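Local structure of NleG5-1 effector (Enterobacteria phage YYZ-2008, 5VGC) at residues L109-Q114 / K178-H183; L119-V124 / S193-R198; V154-S159 / E188-S193; L134-S139 / A201-D206. The protein probably acts as a ubiquitin-protein transferase, a type III secreted effector of the NleG family in the RING clan, and binds calcium ions. The protein carries 1 engineered substitution. One frame throughout, in Å; residues are numbered along the deposited sequence.

Followed from the N terminus, the first segments of contacts 1, 2 and 4 come in turn, at residues 109-114, 119-124 and 134-139. The chain then closes on itself: contact 1 at 178-183, contact 2 at 193-198 and contact 4 at 201-206. These three therefore cross one another. Contact 3, joining 154-159 to 188-193, crosses contact 1 but lies wholly within the loops of contacts 2 and 4, and it shares Ser193 with contact 2. Contacts 1 and 2 hold the start and the later part of helix 111-125 against the chain that follows helix 170-178, whereas contacts 2, 3 and 4 all reach the same antiparallel sheet of the NleG domain.

Contact 1. Residues L109-Q114 / K178-H183; sequences LLSNYQ and KTRAAH. With CA (calcium ion), chain E.
Arg180 carries this contact alone on its side, meeting Ser111 and Asn112 at the start of helix 111-125, and the route to it begins at Lys178. There helix 170-178 runs out, and Arg180 NH1 returns to give the carbonyl oxygen of Lys178 a hydrogen bond of 2.9 Å. Thr179 is the first residue to leave helical geometry, and its OG1 bonds back to His175 O.

Arg180 follows. The bend of its chain at the second torsion (chi2 76°) brings the guanidinium between the Lys178 carbonyl and the start of helix 111-125. Arg180 NE points at Ser111 OG over 2.8 Å, almost straight at 174°, with the hydroxyl oxygen in the guanidinium plane. Arg180 NH2 adds a weak bond of 3.2 Å to Asn112 OD1, the amide standing 62° from the guanidinium plane. Three nitrogens of one group thus have oxygen partners, which should restrain its rotation. The Ser111 hydroxyl can give its own proton, weakly, toward Met107 O or Asp108 O. Just before Ser111, the backbone nitrogens of Leu109 and Leu110 bond Glu102 OE1 of the second subunit.

The other end of Arg180 binds metal: its carbonyl oxygen lies 2.5 Å from a calcium ion, which also holds a water at 2.3 Å. Ala181 then gives its N-H to Leu176 O, while Arg180 N bonds Val177 O. With the positive phi of Arg180, these bonds make a Schellman motif, the classic C-terminal end of a helix, whose C-prime residue here doubles as a calcium ligand.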
loop_
_atom_site.group_PDB
_atom_site.type_symbol
_atom_site.label_atom_id
_atom_site.label_comp_id
_atom_site.label_asym_id
_atom_site.label_seq_id
_atom_site.Cartn_x
_atom_site.Cartn_y
_atom_site.Cartn_z
ATOM N N LEU A 109 6.475 4.476 5.661
ATOM C CA LEU A 109 6.932 3.781 6.856
ATOM C C LEU A 109 8.413 3.491 6.791
ATOM O O LEU A 109 9.086 3.695 7.787
ATOM C CB LEU A 109 6.139 2.482 7.082
ATOM C CG LEU A 109 4.625 2.634 7.317
ATOM C CD1 LEU A 109 3.997 1.290 7.649
ATOM C CD2 LEU A 109 4.286 3.610 8.424
ATOM N N LEU A 110 8.932 3.036 5.661
ATOM C CA LEU A 110 10.379 2.764 5.569
ATOM C C LEU A 110 11.325 3.977 5.557
ATOM O O LEU A 110 12.524 3.783 5.770
ATOM C CB LEU A 110 10.694 1.865 4.380
ATOM C CG LEU A 110 10.111 0.465 4.514
ATOM C CD1 LEU A 110 10.191 -0.265 3.175
ATOM C CD2 LEU A 110 10.843 -0.326 5.594
ATOM N N SER A 111 10.813 5.195 5.349
ATOM C CA SER A 111 11.674 6.387 5.398
ATOM C C SER A 111 12.276 6.669 6.802
ATOM O O SER A 111 13.495 7.038 6.914
ATOM C CB SER A 111 10.925 7.600 4.850
ATOM O OG SER A 111 9.776 7.914 5.620
ATOM N N ASN A 112 11.477 6.445 7.864
ATOM C CA ASN A 112 11.928 6.594 9.257
ATOM C C ASN A 112 13.285 5.930 9.532
ATOM O O ASN A 112 14.091 6.436 10.309
ATOM C CB ASN A 112 10.915 6.012 10.264
ATOM C CG ASN A 112 9.533 6.676 10.200
ATOM O OD1 ASN A 112 9.093 7.218 9.176
ATOM N ND2 ASN A 112 8.838 6.620 11.307
ATOM N N TYR A 113 13.518 4.784 8.908
ATOM C CA TYR A 113 14.748 4.042 9.142
ATOM C C TYR A 113 15.913 4.607 8.332
ATOM O O TYR A 113 17.071 4.519 8.718
ATOM C CB TYR A 113 14.479 2.545 8.904
ATOM C CG TYR A 113 13.299 2.073 9.770
ATOM C CD1 TYR A 113 13.479 1.733 11.109
ATOM C CD2 TYR A 113 12.000 2.004 9.248
ATOM C CE1 TYR A 113 12.420 1.327 11.894
ATOM C CE2 TYR A 113 10.931 1.604 10.024
ATOM C CZ TYR A 113 11.142 1.261 11.348
ATOM O OH TYR A 113 10.083 0.855 12.134
ATOM N N GLN A 114 15.597 5.192 7.172
ATOM C CA GLN A 114 16.618 5.719 6.232
ATOM C C GLN A 114 16.999 7.216 6.498
ATOM O O GLN A 114 18.019 7.754 5.983
ATOM C CB GLN A 114 16.030 5.623 4.836
ATOM C CG GLN A 114 15.749 4.211 4.367
ATOM C CD GLN A 114 15.103 4.155 3.006
ATOM O OE1 GLN A 114 14.718 5.185 2.436
ATOM N NE2 GLN A 114 14.981 2.949 2.467
ATOM N N LYS A 178 12.734 15.493 4.670
ATOM C CA LYS A 178 11.893 15.439 5.872
ATOM C C LYS A 178 10.392 15.344 5.596
ATOM O O LYS A 178 9.663 14.732 6.368
ATOM C CB LYS A 178 12.193 16.603 6.794
ATOM C CG LYS A 178 13.545 16.480 7.515
ATOM C CD LYS A 178 13.679 17.628 8.493
ATOM C CE LYS A 178 14.932 17.593 9.326
ATOM N NZ LYS A 178 14.855 18.719 10.300
ATOM N N THR A 179 9.927 15.937 4.499
ATOM C CA THR A 179 8.531 15.812 4.089
ATOM C C THR A 179 8.312 14.591 3.195
ATOM O O THR A 179 7.216 14.420 2.677
ATOM C CB THR A 179 8.012 17.079 3.360
ATOM O OG1 THR A 179 8.730 17.283 2.137
ATOM C CG2 THR A 179 8.133 18.321 4.247
ATOM N N ARG A 180 9.329 13.734 3.002
ATOM C CA ARG A 180 9.176 12.550 2.147
ATOM C C ARG A 180 8.670 12.923 0.727
ATOM O O ARG A 180 7.975 12.132 0.064
ATOM C CB ARG A 180 8.235 11.513 2.827
ATOM C CG ARG A 180 8.868 10.686 3.940
ATOM C CD ARG A 180 9.049 11.455 5.244
ATOM N NE ARG A 180 9.535 10.578 6.321
ATOM C CZ ARG A 180 9.789 10.970 7.572
ATOM N NH1 ARG A 180 9.622 12.241 7.931
ATOM N NH2 ARG A 180 10.220 10.089 8.472
ATOM N N ALA A 181 9.041 14.116 0.253
ATOM C CA ALA A 181 8.566 14.595 -1.048
ATOM C C ALA A 181 9.343 13.920 -2.160
ATOM O O ALA A 181 10.511 13.517 -1.989
ATOM C CB ALA A 181 8.736 16.098 -1.178
ATOM N N ALA A 182 8.681 13.816 -3.312
ATOM C CA ALA A 182 9.259 13.212 -4.490
ATOM C C ALA A 182 10.392 14.094 -5.077
ATOM O O ALA A 182 10.439 15.309 -4.866
ATOM C CB ALA A 182 8.161 12.992 -5.508
ATOM N N HIS A 183 11.299 13.454 -5.808
ATOM C CA HIS A 183 12.386 14.140 -6.502
ATOM C C HIS A 183 11.739 15.065 -7.513
ATOM O O HIS A 183 10.910 14.608 -8.312
ATOM C CB HIS A 183 13.302 13.110 -7.205
ATOM C CG HIS A 183 14.549 13.696 -7.787
ATOM N ND1 HIS A 183 14.534 14.636 -8.792
ATOM C CD2 HIS A 183 15.854 13.470 -7.512
ATOM C CE1 HIS A 183 15.769 14.979 -9.103
ATOM N NE2 HIS A 183 16.590 14.288 -8.337
HETATM CA CA CA E . 6.606 10.357 -0.939
HETATM O O HOH W 1 8.328 10.033 -2.478
#

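Contact 2. Residues L119-V124 / S193-R198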
loop_
_atom_site.group_PDB
_atom_site.type_symbol
_atom_site.label_atom_id
_atom_site.label_comp_id
_atom_site.label_asym_id
_atom_site.label_seq_id
_atom_site.Cartn_x
_atom_site.Cartn_y
_atom_site.Cartn_z
ATOM N N LEU A 119 20.017 12.347 5.929
ATOM C CA LEU A 119 20.332 13.674 6.457
ATOM C C LEU A 119 21.833 13.838 6.731
ATOM O O LEU A 119 22.442 14.880 6.379
ATOM C CB LEU A 119 19.524 13.954 7.728
ATOM C CG LEU A 119 18.023 14.173 7.528
ATOM C CD1 LEU A 119 17.342 14.342 8.864
ATOM C CD2 LEU A 119 17.738 15.398 6.664
ATOM N N ASP A 120 22.426 12.811 7.336
ATOM C CA ASP A 120 23.884 12.796 7.541
ATOM C C ASP A 120 24.620 12.917 6.215
ATOM O O ASP A 120 25.584 13.705 6.115
ATOM C CB ASP A 120 24.362 11.533 8.303
ATOM C CG ASP A 120 24.115 11.620 9.808
ATOM O OD1 ASP A 120 23.686 12.683 10.310
ATOM O OD2 ASP A 120 24.352 10.610 10.509
ATOM N N LYS A 121 24.186 12.167 5.198
ATOM C CA LYS A 121 24.862 12.293 3.904
ATOM C C LYS A 121 24.688 13.679 3.301
ATOM O O LYS A 121 25.656 14.235 2.738
ATOM C CB LYS A 121 24.462 11.230 2.903
ATOM C CG LYS A 121 25.312 11.291 1.647
ATOM C CD LYS A 121 25.384 9.958 0.950
ATOM C CE LYS A 121 26.373 10.024 -0.200
ATOM N NZ LYS A 121 26.081 8.887 -1.130
ATOM N N ILE A 122 23.492 14.256 3.414
ATOM C CA ILE A 122 23.334 15.649 2.939
ATOM C C ILE A 122 24.368 16.534 3.658
ATOM O O ILE A 122 25.210 17.226 3.010
ATOM C CB ILE A 122 21.894 16.171 3.129
ATOM C CG1 ILE A 122 20.994 15.516 2.074
ATOM C CG2 ILE A 122 21.835 17.694 3.014
ATOM C CD1 ILE A 122 19.514 15.711 2.308
ATOM N N GLU A 123 24.307 16.463 4.989
ATOM C CA GLU A 123 25.233 17.216 5.820
ATOM C C GLU A 123 26.705 17.054 5.374
ATOM O O GLU A 123 27.438 18.034 5.252
ATOM C CB GLU A 123 25.065 16.817 7.287
ATOM C CG GLU A 123 25.572 17.830 8.283
ATOM C CD GLU A 123 24.877 19.158 8.152
ATOM O OE1 GLU A 123 25.604 20.171 8.179
ATOM O OE2 GLU A 123 23.619 19.195 8.011
ATOM N N VAL A 124 27.127 15.824 5.117
ATOM C CA VAL A 124 28.497 15.608 4.646
ATOM C C VAL A 124 28.704 16.230 3.274
ATOM O O VAL A 124 29.739 16.867 3.053
ATOM C CB VAL A 124 28.891 14.102 4.642
ATOM C CG1 VAL A 124 30.198 13.854 3.879
ATOM C CG2 VAL A 124 29.012 13.579 6.082
ATOM N N SER A 193 22.040 7.353 -2.413
ATOM C CA SER A 193 22.869 7.225 -3.611
ATOM C C SER A 193 22.693 8.404 -4.598
ATOM O O SER A 193 23.597 8.687 -5.392
ATOM C CB SER A 193 22.598 5.896 -4.296
ATOM O OG SER A 193 21.222 5.787 -4.502
ATOM N N MET A 194 21.544 9.083 -4.538
ATOM C CA MET A 194 21.337 10.311 -5.332
ATOM C C MET A 194 22.164 11.521 -4.874
ATOM O O MET A 194 22.375 12.443 -5.684
ATOM C CB MET A 194 19.855 10.702 -5.373
ATOM C CG MET A 194 18.958 9.714 -6.103
ATOM S SD MET A 194 17.227 10.056 -5.734
ATOM C CE MET A 194 16.474 8.635 -6.495
ATOM N N ILE A 195 22.611 11.513 -3.606
ATOM C CA ILE A 195 23.338 12.637 -3.016
ATOM C C ILE A 195 24.797 12.391 -3.277
ATOM O O ILE A 195 25.256 11.265 -3.106
ATOM C CB ILE A 195 23.163 12.755 -1.488
ATOM C CG1 ILE A 195 21.709 12.582 -1.073
ATOM C CG2 ILE A 195 23.654 14.096 -0.976
ATOM C CD1 ILE A 195 20.772 13.582 -1.660
ATOM N N VAL A 196 25.521 13.425 -3.705
ATOM C CA VAL A 196 26.941 13.280 -4.050
ATOM C C VAL A 196 27.750 14.491 -3.617
ATOM O O VAL A 196 27.221 15.608 -3.570
ATOM C CB VAL A 196 27.150 13.024 -5.571
ATOM C CG1 VAL A 196 26.513 11.710 -5.993
ATOM C CG2 VAL A 196 26.587 14.143 -6.427
ATOM N N GLY A 197 29.029 14.262 -3.300
ATOM C CA GLY A 197 29.931 15.329 -2.863
ATOM C C GLY A 197 30.503 16.146 -4.012
ATOM O O GLY A 197 30.617 15.656 -5.142
ATOM N N ARG A 198 30.893 17.385 -3.704
ATOM C CA ARG A 198 31.408 18.357 -4.700
ATOM C C ARG A 198 32.446 17.759 -5.675
ATOM O O ARG A 198 32.414 18.043 -6.875
ATOM C CB ARG A 198 31.950 19.620 -3.995
ATOM C CG ARG A 198 33.008 20.447 -4.746
ATOM C CD ARG A 198 32.366 21.132 -5.940
ATOM N NE ARG A 198 33.254 21.939 -6.791
ATOM C CZ ARG A 198 33.379 21.841 -8.122
ATOM N NH1 ARG A 198 34.206 22.660 -8.761
ATOM N NH2 ARG A 198 32.701 20.936 -8.822
#
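Packing of a helix on the face of a sheet is the element at work here: Lys121 and Ile122 of helix 111-125 rest on Ile195 of the short, weakly bonded strand 195-196. Ile195 divides its surface between them. Its CB lies 4.1 Å from Lys121 CG, with CG2 close to the same carbon, while its CD1 branch turns toward Ile122 and comes within 4.2 Å of Ile122 CG1.

The lysine does more than pack. With CG anti to the backbone N (chi1 -173°) and the rest of the chain extended, its methylenes run past Ile195 in the opposite direction to that side chain and deliver the ammonium to the strand backbone. There Lys121 NZ makes a weak hydrogen bond of 3.2 Å to Ile195 O, and a second hydrogen bond to Val192 O just before the strand. Lys121 CE lies 3.4 Å from Ile195 O as well. The ammonium thus has two backbone carbonyl partners, those of Val192 and Ile195.

Met194 and Val196 pair through their backbones with Arg157 and Phe155 of strand 152-157, while Ile195 O accepts from Lys121. Around the contact, Ile195 also touches Leu118 and Cys125 of helix 111-125, Val154 and Met156 of the neighbouring strand, and Leu173 of helix 170-178, which Ile122 touches too; Ile195 therefore sits where two helices meet the sheet.

Contact 3. Residues V154-S159 / E188-S193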
loop_
_atom_site.group_PDB
_atom_site.type_symbol
_atom_site.label_atom_id
_atom_site.label_comp_id
_atom_site.label_asym_id
_atom_site.label_seq_id
_atom_site.Cartn_x
_atom_site.Cartn_y
_atom_site.Cartn_z
ATOM N N VAL A 154 24.153 21.579 -2.304
ATOM C CA VAL A 154 24.333 20.126 -2.352
ATOM C C VAL A 154 24.020 19.601 -3.757
ATOM O O VAL A 154 23.014 20.027 -4.382
ATOM C CB VAL A 154 23.392 19.399 -1.379
ATOM C CG1 VAL A 154 23.664 17.900 -1.381
ATOM C CG2 VAL A 154 23.506 19.943 0.042
ATOM N N PHE A 155 24.870 18.683 -4.250
ATOM C CA PHE A 155 24.663 18.097 -5.575
ATOM C C PHE A 155 23.706 16.917 -5.456
ATOM O O PHE A 155 23.935 16.032 -4.629
ATOM C CB PHE A 155 25.983 17.591 -6.205
ATOM C CG PHE A 155 26.819 18.657 -6.877
ATOM C CD1 PHE A 155 26.254 19.652 -7.660
ATOM C CD2 PHE A 155 28.197 18.640 -6.743
ATOM C CE1 PHE A 155 27.055 20.610 -8.286
ATOM C CE2 PHE A 155 28.988 19.603 -7.352
ATOM C CZ PHE A 155 28.417 20.586 -8.127
ATOM N N MET A 156 22.653 16.894 -6.279
ATOM C CA MET A 156 21.773 15.707 -6.321
ATOM C C MET A 156 21.546 15.244 -7.750
ATOM O O MET A 156 21.291 16.060 -8.650
ATOM C CB MET A 156 20.411 15.977 -5.660
ATOM C CG MET A 156 19.512 14.750 -5.586
ATOM S SD MET A 156 17.909 15.092 -4.851
ATOM C CE MET A 156 18.240 14.672 -3.184
ATOM N N ARG A 157 21.622 13.932 -7.940
ATOM C CA ARG A 157 21.408 13.339 -9.246
ATOM C C ARG A 157 19.955 13.489 -9.700
ATOM O O ARG A 157 19.052 13.480 -8.868
ATOM C CB ARG A 157 21.795 11.864 -9.243
ATOM C CG ARG A 157 23.297 11.694 -9.118
ATOM C CD ARG A 157 23.692 10.344 -8.581
ATOM N NE ARG A 157 23.550 9.308 -9.585
ATOM C CZ ARG A 157 23.673 8.017 -9.341
ATOM N NH1 ARG A 157 23.934 7.571 -8.108
ATOM N NH2 ARG A 157 23.525 7.171 -10.350
ATOM N N ASN A 158 19.758 13.633 -11.018
ATOM C CA ASN A 158 18.434 13.808 -11.591
ATOM C C ASN A 158 17.501 12.618 -11.412
ATOM O O ASN A 158 16.287 12.779 -11.453
ATOM C CB ASN A 158 18.521 14.164 -13.081
ATOM C CG ASN A 158 18.952 15.595 -13.311
ATOM O OD1 ASN A 158 19.475 16.255 -12.389
ATOM N ND2 ASN A 158 18.743 16.086 -14.539
ATOM N N SER A 159 18.069 11.436 -11.210
ATOM C CA SER A 159 17.309 10.223 -10.946
ATOM C C SER A 159 18.219 9.132 -10.357
ATOM O O SER A 159 19.422 9.322 -10.249
ATOM C CB SER A 159 16.631 9.735 -12.227
ATOM O OG SER A 159 17.572 9.107 -13.093
ATOM N N GLU A 188 10.859 10.173 -8.207
ATOM C CA GLU A 188 11.242 9.008 -7.428
ATOM C C GLU A 188 11.422 9.460 -5.980
ATOM O O GLU A 188 11.506 10.663 -5.687
ATOM C CB GLU A 188 12.574 8.435 -7.927
ATOM C CG GLU A 188 12.562 7.942 -9.365
ATOM C CD GLU A 188 13.952 7.702 -9.952
ATOM O OE1 GLU A 188 14.916 8.339 -9.517
ATOM O OE2 GLU A 188 14.091 6.864 -10.874
ATOM N N SER A 189 11.473 8.491 -5.074
ATOM C CA SER A 189 11.812 8.770 -3.685
ATOM C C SER A 189 13.287 9.134 -3.629
ATOM O O SER A 189 14.119 8.478 -4.252
ATOM C CB SER A 189 11.502 7.575 -2.784
ATOM O OG SER A 189 10.191 7.697 -2.244
ATOM N N ILE A 190 13.586 10.185 -2.888
ATOM C CA ILE A 190 14.955 10.651 -2.727
ATOM C C ILE A 190 15.724 9.675 -1.829
ATOM O O ILE A 190 15.269 9.405 -0.728
ATOM C CB ILE A 190 14.996 12.082 -2.135
ATOM C CG1 ILE A 190 14.312 13.058 -3.095
ATOM C CG2 ILE A 190 16.428 12.473 -1.866
ATOM C CD1 ILE A 190 14.420 14.502 -2.728
ATOM N N ALA A 191 16.876 9.181 -2.302
ATOM C CA ALA A 191 17.667 8.153 -1.607
ATOM C C ALA A 191 19.151 8.512 -1.565
ATOM O O ALA A 191 19.631 9.166 -2.491
ATOM C CB ALA A 191 17.486 6.826 -2.325
ATOM N N VAL A 192 19.871 8.065 -0.518
ATOM C CA VAL A 192 21.307 8.384 -0.330
ATOM C C VAL A 192 22.169 8.396 -1.601
ATOM O O VAL A 192 22.936 9.354 -1.842
ATOM C CB VAL A 192 22.061 7.480 0.704
ATOM C CG1 VAL A 192 22.081 8.100 2.074
ATOM C CG2 VAL A 192 21.524 6.070 0.751
ATOM N N SER A 193 22.040 7.353 -2.413
ATOM C CA SER A 193 22.869 7.225 -3.611
ATOM C C SER A 193 22.693 8.404 -4.598
ATOM O O SER A 193 23.597 8.687 -5.392
ATOM C CB SER A 193 22.598 5.896 -4.296
ATOM O OG SER A 193 21.222 5.787 -4.502
#
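Met156 and Ile190 form the close-packed part of this contact, and Arg157, Ser159, Glu188 and Ser193 make its more open, polar part. Met156 belongs to strand 152-157. Its CG lies anti to the backbone N (chi1 -176°); the chain is extended as far as SD and bends at the last torsion, and the side chain crosses Ile190 at about a right angle. The sulfur of Met156, SD, lies 4.1 Å from Ile190 CD1; the modelled methyl approach is too close to be trusted. Met156 is buried, also touching Leu173 and Ile195, while Ile190 also touches Leu176 of helix 170-178.

The polar part is built differently, from side-chain polar atoms directed chiefly toward backbone groups. Arg157 NH1 gives a hydrogen bond of 3.0 Å to Ser193 O, bent to 147°. The donor sits above the carbonyl plane, 54° out of it, and the oxygen in turn is somewhat tilted from the guanidinium plane. Arg157 NE bonds Ser162 O, so the guanidinium links the 3-10 turn at Ser193 to Ser162. Beyond it, Glu188 OE1 comes 3.4 Å from Ser159 CA and 3.5 Å from Ser159 CB, a packing contact only. Its hydrogen bonds go to Met160 N and, weakly, to Ser186 OG. Ala191 and Ser193 also pack against Asn54 of the second subunit.

Every polar bond named here pairs a side-chain charge with backbone or hydroxyl groups, none with an opposite charge. A single arginine-to-carbonyl bond therefore ties the segments across their polar side, beside the apolar meeting of Met156 and Ile190, and the glutamate's bonds lie with neighbouring loop residues.

Contact 4. Residues L134-S139 / A201-D206; sequences LQVPES and AAFDPD. Engineered in segment 201-206: Ala201 (natural residue Cys).
Next to the packing of Val136 and Pro137 on Phe203, the sound polar bond is a side-chain-to-backbone one, between Thr142 OG1 and Ser139 O, at the short helix 138-141. The contact itself is apolar: the loop leading into that helix lies against strand 201-204, which pairs with strand 209-212 in the antiparallel sheet of this RING-clan domain.

Phe203 is the centre. Its CG is anti to the backbone N (chi1 176°), which lifts the ring off the strand and toward the loop. Val136 CG1 lies 3.6 Å from Phe203 CB and 3.7 Å from Phe203 CG, touching the root of the aromatic group, while Val136 CB stands over one ring face near its rim. Further out, Pro137 CD comes 3.8 Å from Phe203 CZ at an oblique angle to the ring. The backbone oxygen of Gln135 also approaches obliquely, 3.9 Å from Phe203 CD2, a packing approach only.

Neighbours extend this patch. Val136 touches Phe210 of strand 209-212 and Arg141, and Phe203 touches Leu140. These contacts join the loop and helix 138-141 to the two neighbouring strands. Ala201, at the start of strand 201-204, is an engineered residue replacing the natural cysteine. Val136 and the turn that follows strand 201-204 take opposite faces of the ring: across from Val136 CB, Pro205 N sits 3.9 Å above the plane of the Phe203 ring, offset toward its rim.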
loop_
_atom_site.group_PDB
_atom_site.type_symbol
_atom_site.label_atom_id
_atom_site.label_comp_id
_atom_site.label_asym_id
_atom_site.label_seq_id
_atom_site.Cartn_x
_atom_site.Cartn_y
_atom_site.Cartn_z
ATOM N N LEU A 134 32.807 27.704 -8.663
ATOM C CA LEU A 134 32.236 26.991 -9.777
ATOM C C LEU A 134 32.258 27.932 -10.960
ATOM O O LEU A 134 31.745 29.039 -10.865
ATOM C CB LEU A 134 30.792 26.583 -9.478
ATOM C CG LEU A 134 30.533 25.830 -8.183
ATOM C CD1 LEU A 134 29.049 25.696 -7.999
ATOM C CD2 LEU A 134 31.211 24.478 -8.195
ATOM N N GLN A 135 32.852 27.491 -12.069
ATOM C CA GLN A 135 32.880 28.266 -13.314
ATOM C C GLN A 135 31.803 27.713 -14.253
ATOM O O GLN A 135 32.079 26.874 -15.109
ATOM C CB GLN A 135 34.272 28.204 -13.941
ATOM C CG GLN A 135 35.377 28.827 -13.086
ATOM C CD GLN A 135 35.426 30.352 -13.165
ATOM O OE1 GLN A 135 34.398 31.031 -13.113
ATOM N NE2 GLN A 135 36.635 30.893 -13.287
ATOM N N VAL A 136 30.570 28.185 -14.066
ATOM C CA VAL A 136 29.415 27.700 -14.809
ATOM C C VAL A 136 28.451 28.845 -15.087
ATOM O O VAL A 136 28.583 29.923 -14.511
ATOM C CB VAL A 136 28.649 26.591 -14.032
ATOM C CG1 VAL A 136 29.613 25.525 -13.524
ATOM C CG2 VAL A 136 27.824 27.151 -12.867
ATOM N N PRO A 137 27.467 28.615 -15.962
ATOM C CA PRO A 137 26.491 29.664 -16.171
ATOM C C PRO A 137 25.483 29.818 -15.036
ATOM O O PRO A 137 25.173 28.862 -14.297
ATOM C CB PRO A 137 25.775 29.231 -17.471
ATOM C CG PRO A 137 26.632 28.165 -18.063
ATOM C CD PRO A 137 27.231 27.488 -16.882
ATOM N N GLU A 138 24.950 31.026 -14.949
ATOM C CA GLU A 138 24.092 31.419 -13.850
ATOM C C GLU A 138 23.002 30.363 -13.598
ATOM O O GLU A 138 22.775 29.982 -12.452
ATOM C CB GLU A 138 23.521 32.829 -14.080
ATOM C CG GLU A 138 23.773 33.792 -12.920
ATOM C CD GLU A 138 22.643 33.799 -11.902
ATOM O OE1 GLU A 138 22.840 33.300 -10.762
ATOM O OE2 GLU A 138 21.551 34.307 -12.252
ATOM N N SER A 139 22.371 29.856 -14.656
ATOM C CA SER A 139 21.304 28.884 -14.509
ATOM C C SER A 139 21.712 27.662 -13.664
ATOM O O SER A 139 20.868 27.135 -12.931
ATOM C CB SER A 139 20.746 28.452 -15.880
ATOM O OG SER A 139 21.599 27.520 -16.516
ATOM N N ALA A 201 31.435 15.365 -8.997
ATOM C CA ALA A 201 30.797 15.910 -10.189
ATOM C C ALA A 201 31.564 17.095 -10.756
ATOM O O ALA A 201 32.143 17.892 -10.013
ATOM C CB ALA A 201 29.370 16.335 -9.855
ATOM N N ALA A 202 31.551 17.223 -12.079
ATOM C CA ALA A 202 32.208 18.364 -12.749
ATOM C C ALA A 202 31.297 18.947 -13.835
ATOM O O ALA A 202 30.536 18.218 -14.468
ATOM C CB ALA A 202 33.530 17.913 -13.345
ATOM N N PHE A 203 31.367 20.256 -14.043
ATOM C CA PHE A 203 30.646 20.884 -15.144
ATOM C C PHE A 203 31.226 20.420 -16.481
ATOM O O PHE A 203 32.427 20.558 -16.713
ATOM C CB PHE A 203 30.727 22.408 -15.061
ATOM C CG PHE A 203 30.078 23.110 -16.227
ATOM C CD1 PHE A 203 28.700 23.036 -16.418
ATOM C CD2 PHE A 203 30.835 23.840 -17.136
ATOM C CE1 PHE A 203 28.092 23.678 -17.491
ATOM C CE2 PHE A 203 30.239 24.481 -18.207
ATOM C CZ PHE A 203 28.864 24.402 -18.384
ATOM N N ASP A 204 30.366 19.871 -17.341
ATOM C CA ASP A 204 30.750 19.457 -18.692
ATOM C C ASP A 204 30.175 20.511 -19.663
ATOM O O ASP A 204 28.946 20.601 -19.813
ATOM C CB ASP A 204 30.195 18.062 -18.962
ATOM C CG ASP A 204 30.640 17.468 -20.294
ATOM O OD1 ASP A 204 31.378 18.111 -21.070
ATOM O OD2 ASP A 204 30.238 16.319 -20.565
ATOM N N PRO A 205 31.047 21.329 -20.302
ATOM C CA PRO A 205 30.606 22.360 -21.259
ATOM C C PRO A 205 29.761 21.859 -22.444
ATOM O O PRO A 205 28.820 22.551 -22.855
ATOM C CB PRO A 205 31.918 22.934 -21.794
ATOM C CG PRO A 205 32.915 22.666 -20.734
ATOM C CD PRO A 205 32.504 21.385 -20.076
ATOM N N ASP A 206 30.092 20.684 -22.986
ATOM C CA ASP A 206 29.390 20.159 -24.171
ATOM C C ASP A 206 27.989 19.638 -23.853
ATOM O O ASP A 206 27.074 19.790 -24.664
ATOM C CB ASP A 206 30.228 19.092 -24.903
ATOM C CG ASP A 206 31.569 19.631 -25.398
ATOM O OD1 ASP A 206 31.589 20.688 -26.073
ATOM O OD2 ASP A 206 32.602 18.989 -25.107
#